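Local coordinates for protein TetR family transcriptional regulator (Mycobacterium smegmatis, PDB 5XS9) that probably represses genes of biotin metabolism as a dimeric TetR-family transcription factor that binds operator DNA through its helix-turn-helix domains, at the interface of chains A and B. Coordinates in Å, arbitrary orientation; residue numbers count along the deposited sequence, not the author numbering. Chains: chain A/B, TetR family transcriptional regulator.

Contact 1: the interface of chains A and B. Residues chain A 124, 128, 131-132, 134, 188; chain B 172-173, 176.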
loop_
_atom_site.group_PDB
_atom_site.type_symbol
_atom_site.label_atom_id
_atom_site.label_comp_id
_atom_site.label_asym_id
_atom_site.label_seq_id
_atom_site.Cartn_x
_atom_site.Cartn_y
_atom_site.Cartn_z
ATOM N N VAL A 124 5.247 -2.803 -24.420
ATOM C CA VAL A 124 5.606 -1.622 -23.756
ATOM C C VAL A 124 7.010 -1.221 -24.230
ATOM O O VAL A 124 7.916 -2.023 -24.283
ATOM C CB VAL A 124 5.513 -1.772 -22.179
ATOM C CG1 VAL A 124 5.927 -0.512 -21.475
ATOM C CG2 VAL A 124 4.092 -2.037 -21.721
ATOM N N ASP A 128 9.560 2.696 -20.903
ATOM C CA ASP A 128 8.448 2.659 -20.012
ATOM C C ASP A 128 8.333 1.300 -19.304
ATOM O O ASP A 128 7.434 1.103 -18.496
ATOM C CB ASP A 128 7.169 2.858 -20.830
ATOM C CG ASP A 128 7.008 4.253 -21.436
ATOM O OD1 ASP A 128 7.451 5.263 -20.838
ATOM O OD2 ASP A 128 6.317 4.307 -22.498
ATOM N N ALA A 131 8.414 1.636 -15.368
ATOM C CA ALA A 131 7.161 2.196 -14.892
ATOM C C ALA A 131 6.005 1.131 -14.943
ATOM O O ALA A 131 5.183 1.100 -14.044
ATOM C CB ALA A 131 6.794 3.444 -15.626
ATOM N N ALA A 132 5.963 0.337 -16.015
ATOM C CA ALA A 132 4.967 -0.731 -16.172
ATOM C C ALA A 132 5.107 -1.764 -15.091
ATOM O O ALA A 132 4.114 -2.115 -14.445
ATOM C CB ALA A 132 5.045 -1.369 -17.533
ATOM N N ARG A 134 6.704 -1.424 -12.123
ATOM C CA ARG A 134 6.385 -0.829 -10.857
ATOM C C ARG A 134 4.870 -0.676 -10.647
ATOM O O ARG A 134 4.373 -0.824 -9.529
ATOM C CB ARG A 134 7.063 0.544 -10.695
ATOM C CG ARG A 134 8.553 0.386 -10.346
ATOM C CD ARG A 134 9.212 1.682 -9.930
ATOM N NE ARG A 134 9.159 2.641 -10.985
ATOM C CZ ARG A 134 10.142 2.887 -11.875
ATOM N NH1 ARG A 134 11.300 2.221 -11.872
ATOM N NH2 ARG A 134 9.941 3.816 -12.803
ATOM N N HIS A 188 -0.646 -1.960 -25.278
ATOM C CA HIS A 188 0.597 -1.565 -25.951
ATOM C C HIS A 188 1.004 -2.511 -27.192
ATOM O O HIS A 188 1.961 -2.265 -27.880
ATOM C CB HIS A 188 1.711 -1.477 -24.904
ATOM C CG HIS A 188 1.596 -0.264 -24.019
ATOM N ND1 HIS A 188 0.548 -0.051 -23.138
ATOM C CD2 HIS A 188 2.347 0.857 -23.982
ATOM C CE1 HIS A 188 0.698 1.141 -22.583
ATOM N NE2 HIS A 188 1.780 1.706 -23.073
ATOM N N ARG B 172 4.289 11.948 -13.955
ATOM C CA ARG B 172 4.275 11.250 -15.206
ATOM C C ARG B 172 4.207 9.684 -15.061
ATOM O O ARG B 172 3.529 9.031 -15.838
ATOM C CB ARG B 172 5.503 11.657 -15.975
ATOM C CG ARG B 172 5.557 11.197 -17.401
ATOM C CD ARG B 172 6.776 11.859 -18.051
ATOM N NE ARG B 172 7.234 11.047 -19.174
ATOM C CZ ARG B 172 7.995 9.951 -19.085
ATOM N NH1 ARG B 172 8.321 9.306 -20.198
ATOM N NH2 ARG B 172 8.440 9.489 -17.913
ATOM N N GLN B 173 4.960 9.164 -14.130
ATOM C CA GLN B 173 4.942 7.738 -13.725
ATOM C C GLN B 173 3.532 7.364 -13.197
ATOM O O GLN B 173 2.997 6.354 -13.566
ATOM C CB GLN B 173 5.883 7.525 -12.542
ATOM C CG GLN B 173 7.360 7.819 -12.731
ATOM C CD GLN B 173 8.037 6.753 -13.504
ATOM O OE1 GLN B 173 7.906 5.556 -13.211
ATOM N NE2 GLN B 173 8.810 7.168 -14.478
ATOM N N PHE B 176 1.125 7.295 -16.162
ATOM C CA PHE B 176 1.396 6.087 -16.938
ATOM C C PHE B 176 0.700 4.846 -16.348
ATOM O O PHE B 176 0.101 4.044 -17.086
ATOM C CB PHE B 176 2.929 5.820 -17.023
ATOM C CG PHE B 176 3.263 4.648 -17.880
ATOM C CD1 PHE B 176 3.311 4.786 -19.277
ATOM C CD2 PHE B 176 3.365 3.369 -17.335
ATOM C CE1 PHE B 176 3.483 3.677 -20.072
ATOM C CE2 PHE B 176 3.566 2.270 -18.138
ATOM C CZ PHE B 176 3.658 2.411 -19.498
HETATM O O HOH W 1 6.343 4.064 -11.610
#
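The guanidinium of A:Arg134 takes its partners at the edge: the amide oxygen OE1 of B:Gln173 and water 1 both lie in its plane, while the backbone N of A:Ala131 sits over the rim of one face. The imidazole of A:His188 carries CG2 of A:Val124 over the rim of one face. Between these two groups the phenyl of B:Phe176 pushes into chain A. This is part of the helix-packed dimer interface of a TetR-family regulator, with helix 170-186 of chain B set against the start of helix 129-155 of chain A and the 3-10 turn before it.

B:Phe176 is the main apolar plug and hides 91 Å² against the partner. Its CG stands anti to the backbone N (chi1 -176°), which throws the ring outward from its helix. The rim then does the touching: CD2 meets the methyl CB of A:Ala131, CE2 packs against CA of A:Ala132, and CZ rests 3.8 Å from the methylene CB of A:Asp128. The carboxylate of A:Asp128 is tilted against the ring. At the far tip, A:His188 NE2 approaches ring atom CE1 end-on at 4.0 Å.

Beside this plug lies a polar clasp. NH2 of A:Arg134 donates to B:Gln173 OE1 at 2.7 Å and is nearly straight (160° at H), but it comes from above the amide's carbonyl plane, 40° out of it. Water 1 closes a second path, 3.2 Å from A:Arg134 NE and 2.7 Å from B:Gln173 OE1, so NH2 directly, and NE by way of the water, address the same amide oxygen, which should limit the turning of the guanidinium. Bends at chi3 of A:Arg134 and chi2 of B:Gln173 bring the tips together. B:Arg172, poorly ordered, adds at most a loose electrostatic attraction to A:Asp128.

Contact 2: the interface of chains A and B. Residues chain A 98, 100-102, 138; chain B 142, 146, 149-150, 153.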
loop_
_atom_site.group_PDB
_atom_site.type_symbol
_atom_site.label_atom_id
_atom_site.label_comp_id
_atom_site.label_asym_id
_atom_site.label_seq_id
_atom_site.Cartn_x
_atom_site.Cartn_y
_atom_site.Cartn_z
ATOM N N ALA A 98 7.774 -1.082 2.671
ATOM C CA ALA A 98 8.724 -0.125 3.207
ATOM C C ALA A 98 10.154 -0.461 2.765
ATOM O O ALA A 98 10.966 0.457 2.484
ATOM C CB ALA A 98 8.603 0.029 4.731
ATOM N N PHE A 100 11.032 -1.945 -0.168
ATOM C CA PHE A 100 11.086 -1.549 -1.552
ATOM C C PHE A 100 11.326 -0.053 -1.618
ATOM O O PHE A 100 12.191 0.395 -2.368
ATOM C CB PHE A 100 9.757 -1.878 -2.251
ATOM C CG PHE A 100 9.700 -1.548 -3.691
ATOM C CD1 PHE A 100 10.761 -1.823 -4.544
ATOM C CD2 PHE A 100 8.537 -1.063 -4.232
ATOM C CE1 PHE A 100 10.715 -1.491 -5.884
ATOM C CE2 PHE A 100 8.461 -0.774 -5.578
ATOM C CZ PHE A 100 9.538 -1.001 -6.412
ATOM N N ALA A 101 10.581 0.694 -0.800
ATOM C CA ALA A 101 10.671 2.160 -0.811
ATOM C C ALA A 101 12.085 2.636 -0.349
ATOM O O ALA A 101 12.585 3.646 -0.798
ATOM C CB ALA A 101 9.638 2.726 0.115
ATOM N N SER A 102 12.676 1.947 0.609
ATOM C CA SER A 102 13.954 2.364 1.126
ATOM C C SER A 102 15.086 1.815 0.241
ATOM O O SER A 102 16.223 2.088 0.512
ATOM C CB SER A 102 14.095 1.887 2.558
ATOM O OG SER A 102 14.417 0.506 2.475
ATOM N N TYR A 138 3.001 -1.885 -7.437
ATOM C CA TYR A 138 2.224 -1.045 -6.586
ATOM C C TYR A 138 0.826 -1.589 -6.382
ATOM O O TYR A 138 0.285 -1.501 -5.267
ATOM C CB TYR A 138 2.175 0.379 -7.093
ATOM C CG TYR A 138 3.501 1.069 -7.115
ATOM C CD1 TYR A 138 4.366 0.987 -6.052
ATOM C CD2 TYR A 138 3.862 1.884 -8.199
ATOM C CE1 TYR A 138 5.577 1.614 -6.110
ATOM C CE2 TYR A 138 5.050 2.567 -8.227
ATOM C CZ TYR A 138 5.888 2.455 -7.172
ATOM O OH TYR A 138 7.127 3.099 -7.175
ATOM N N GLY B 142 -0.762 2.354 -3.226
ATOM C CA GLY B 142 0.550 1.765 -3.287
ATOM C C GLY B 142 1.592 2.705 -3.860
ATOM O O GLY B 142 2.750 2.787 -3.371
ATOM N N ASP B 146 4.533 4.620 -1.451
ATOM C CA ASP B 146 5.903 4.445 -1.830
ATOM C C ASP B 146 6.577 5.832 -2.074
ATOM O O ASP B 146 7.695 6.132 -1.628
ATOM C CB ASP B 146 5.953 3.606 -3.072
ATOM C CG ASP B 146 7.388 3.350 -3.554
ATOM O OD1 ASP B 146 8.071 2.490 -2.982
ATOM O OD2 ASP B 146 7.810 4.000 -4.515
ATOM N N SER B 149 7.013 7.955 1.224
ATOM C CA SER B 149 7.981 7.384 2.008
ATOM C C SER B 149 9.415 7.732 1.443
ATOM O O SER B 149 10.282 8.079 2.206
ATOM C CB SER B 149 7.693 5.881 2.118
ATOM O OG SER B 149 8.900 5.315 2.473
ATOM N N ARG B 150 9.619 7.667 0.131
ATOM C CA ARG B 150 10.860 8.079 -0.487
ATOM C C ARG B 150 11.130 9.618 -0.305
ATOM O O ARG B 150 12.235 9.974 0.005
ATOM C CB ARG B 150 10.894 7.708 -1.969
ATOM C CG ARG B 150 10.964 6.233 -2.280
ATOM C CD ARG B 150 11.199 6.016 -3.765
ATOM N NE ARG B 150 10.681 4.719 -4.217
ATOM C CZ ARG B 150 11.382 3.570 -4.383
ATOM N NH1 ARG B 150 12.702 3.553 -4.126
ATOM N NH2 ARG B 150 10.757 2.401 -4.788
ATOM N N TRP B 153 12.025 10.255 3.339
ATOM C CA TRP B 153 13.369 9.707 3.674
ATOM C C TRP B 153 14.552 10.330 2.930
ATOM O O TRP B 153 15.577 10.634 3.550
ATOM C CB TRP B 153 13.435 8.176 3.515
ATOM C CG TRP B 153 12.472 7.436 4.434
ATOM C CD1 TRP B 153 11.937 7.877 5.648
ATOM C CD2 TRP B 153 11.946 6.121 4.222
ATOM N NE1 TRP B 153 11.095 6.921 6.165
ATOM C CE2 TRP B 153 11.075 5.833 5.323
ATOM C CE3 TRP B 153 12.107 5.156 3.204
ATOM C CZ2 TRP B 153 10.367 4.603 5.431
ATOM C CZ3 TRP B 153 11.391 3.928 3.316
ATOM C CH2 TRP B 153 10.545 3.666 4.422
#
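The backbone is helical almost throughout, with A:Ser102 keeping a near-helical conformation just past the C-terminal end of helix 92-101, where the carbonyls of A:Phe100 and A:Ala101 point toward chain B. B:Asp146 and B:Arg150, one helical turn apart, form a salt-bridged pair within chain B that meets this end.

B:Arg150 runs extended from CG to NE, and NE donates to the carboxylate oxygen OD2 of B:Asp146 in a salt bridge of 3.0 Å, with the acceptor close to the guanidinium plane. The same OD2 accepts the phenol OH of A:Tyr138 at 2.9 Å, reached from above the carboxylate plane, 61° out of it. Gripped by two donors, one from each chain, B:Asp146 would be expected to stay ionised. Its CG is anti to the backbone N (chi1 -179°), which carries the carboxylate across the tyrosine side chain at about a right angle, on its CE1 side: CG lies 3.6 Å from CE1 of A:Tyr138. The other oxygen, OD1, rests 3.5 Å from the methyl CB of A:Ala101.

Past this pair, NH2 at the tip of B:Arg150 stands over the centre of the A:Phe100 ring, 3.9 Å from its centroid. The guanidinium is turned almost perpendicular to the ring (83°), so it points an N-H edge into the face as a cation-pi contact instead of stacking flat. CA of A:Ala101 covers one guanidinium face at 3.9 Å from CZ of B:Arg150. NH1 lies 3.3 Å from the carbonyl oxygen of A:Ala101, and the negative end of the helix may steady the charge.

Farther along, the poorly ordered indole of B:Trp153 leads with its six-membered edge, CZ3 lying 3.5 Å from CB of A:Ser102. In the fold, helix 129-153 of chain B thus runs across the end of helix 92-101 and crosses helix 129-155 of chain A at nearly a right angle, passing it at A:Tyr138, within the dimerising helical core.

The C-alpha centres of contact 1 and contact 2 lie about 17 Å apart, and helix 129-155 of chain A runs through both: its first turns serve contact 1, and A:Tyr138, one turn beyond A:Arg134, serves contact 2. Chain B answers with different helices, 170-186 in contact 1 and 129-153 in contact 2, so one chain A helix is held by two from its partner. Each contact recurs with the chains exchanged. Such doubled, spaced anchoring should resist rocking between subunits and so fix the relative placement of the two DNA-binding domains, as expected for a TetR-family dimer.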